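Local atomic coordinates of N-hydroxyarylamine O-acetyltransferase (Bacillus cereus, PDB entry 4DMO), a protein that probably transfers acetyl groups to arylamines or N-hydroxyarylamines, as an arylamine N-acetyltransferase with a non-canonical catalytic triad. Residues T236-N240 against G241-K245. Numbering follows the deposited sequence.
Sequences TVAKN and GKKTK
Thr-236 and Lys-243 make the tightest side-chain contact of this beta hairpin: Thr-236 CG2 lies 3.5 Å from Lys-243 CE, closer than carbons usually pack. The methyl reaches this place because CG2 stands anti to the backbone N, while the lysine chain bends at chi3 (-104°) and crosses the threonine side chain obliquely. Ala-238 CB touches the same methylene more lightly, at 4.1 Å from Lys-243 CE. On this face Lys-245 also crosses Thr-236, its CG 3.7 Å from Thr-236 OG1, a van der Waals approach.

Two backbone bonds fix the register at the Val-237/Thr-244 hydrogen-bonded pair. Val-237 N donates to Thr-244 O over 2.8 Å, and Thr-244 N returns the bond to Val-237 O almost straight. Val-237 O also takes a CA-H...O contact from Lys-243 and a hydrogen bond from a water, 2.9 Å away, that bridges to Thr-244 OG1. The face of Val-237, Thr-244, Lys-239 and Lys-242 is looser: the water spans the first pair, whereas the two lysines are exposed and their ends lead away from the opposing strand. Lys-239 NZ instead forms a salt bridge with Asp-225.

The chain reverses through a type II turn from Lys-239 to Lys-242, with Gly-241 at positive phi (64°), as is usual for the third position of such a turn. The segments run antiparallel at 172°, their axes 4.6 Å apart. Further backbone bonds between Thr-236 and Ser-229 and between Ala-238 and His-227 tie strand 234-239 to strand 226-231, so the hairpin finishes one side of an antiparallel sheet, with strand 242-247 outermost and leading on to helix 250-261.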
# COMPACT_ATOMS: atom_id res chain seq x y z
N THR A 236 -4.49 -17.70 -5.31
CA THR A 236 -3.89 -17.49 -6.59
C THR A 236 -2.42 -17.17 -6.42
O THR A 236 -2.05 -16.22 -5.74
CB THR A 236 -4.60 -16.35 -7.31
OG1 THR A 236 -5.95 -16.76 -7.60
CG2 THR A 236 -3.91 -16.03 -8.62
N VAL A 237 -1.57 -17.99 -7.03
CA VAL A 237 -0.14 -17.73 -7.05
C VAL A 237 0.34 -17.50 -8.49
O VAL A 237 0.23 -18.39 -9.33
CB VAL A 237 0.66 -18.91 -6.50
CG1 VAL A 237 2.12 -18.62 -6.60
CG2 VAL A 237 0.28 -19.18 -5.05
N ALA A 238 0.87 -16.31 -8.76
CA ALA A 238 1.46 -16.03 -10.06
C ALA A 238 3.00 -15.98 -9.97
O ALA A 238 3.57 -15.29 -9.12
CB ALA A 238 0.96 -14.72 -10.59
N LYS A 239 3.63 -16.75 -10.84
CA LYS A 239 5.07 -16.64 -11.11
C LYS A 239 5.18 -16.06 -12.51
O LYS A 239 4.20 -15.51 -13.02
CB LYS A 239 5.73 -18.00 -11.04
CG LYS A 239 5.32 -18.81 -9.82
CD LYS A 239 5.95 -20.20 -9.82
CE LYS A 239 7.40 -20.14 -9.38
NZ LYS A 239 7.52 -19.95 -7.89
N ASN A 240 6.37 -16.13 -13.10
CA ASN A 240 6.56 -15.67 -14.48
C ASN A 240 6.10 -16.70 -15.52
O ASN A 240 6.63 -17.81 -15.61
CB ASN A 240 8.02 -15.30 -14.75
CG ASN A 240 8.23 -14.80 -16.17
OD1 ASN A 240 7.91 -13.66 -16.47
ND2 ASN A 240 8.78 -15.66 -17.04
N GLY A 241 5.14 -16.29 -16.33
CA GLY A 241 4.55 -17.18 -17.32
C GLY A 241 3.82 -18.37 -16.71
O GLY A 241 3.69 -19.39 -17.36
N LYS A 242 3.36 -18.24 -15.47
CA LYS A 242 2.64 -19.33 -14.79
C LYS A 242 1.76 -18.83 -13.62
O LYS A 242 2.20 -18.04 -12.78
CB LYS A 242 3.63 -20.38 -14.29
CG LYS A 242 2.99 -21.47 -13.50
CD LYS A 242 3.92 -22.63 -13.40
CE LYS A 242 3.37 -23.72 -12.50
NZ LYS A 242 3.98 -25.04 -12.79
N LYS A 243 0.51 -19.28 -13.62
CA LYS A 243 -0.45 -18.88 -12.62
C LYS A 243 -1.18 -20.10 -12.12
O LYS A 243 -1.63 -20.93 -12.91
CB LYS A 243 -1.45 -17.88 -13.19
CG LYS A 243 -2.58 -17.52 -12.21
CD LYS A 243 -3.36 -16.28 -12.64
CE LYS A 243 -2.98 -15.05 -11.81
NZ LYS A 243 -3.89 -13.89 -12.04
N THR A 244 -1.27 -20.21 -10.81
CA THR A 244 -2.03 -21.28 -10.20
C THR A 244 -3.16 -20.73 -9.39
O THR A 244 -2.98 -19.82 -8.58
CB THR A 244 -1.16 -22.10 -9.27
OG1 THR A 244 -0.02 -22.59 -10.00
CG2 THR A 244 -1.93 -23.26 -8.76
N LYS A 245 -4.35 -21.27 -9.62
CA LYS A 245 -5.50 -20.93 -8.84
C LYS A 245 -6.10 -22.17 -8.20
O LYS A 245 -6.31 -23.18 -8.87
CB LYS A 245 -6.52 -20.21 -9.71
CG LYS A 245 -7.76 -19.73 -8.98
CD LYS A 245 -8.71 -19.05 -9.97
CE LYS A 245 -9.07 -17.62 -9.59
NZ LYS A 245 -10.30 -17.56 -8.73
O HOH W 1 2.09 -20.57 -9.90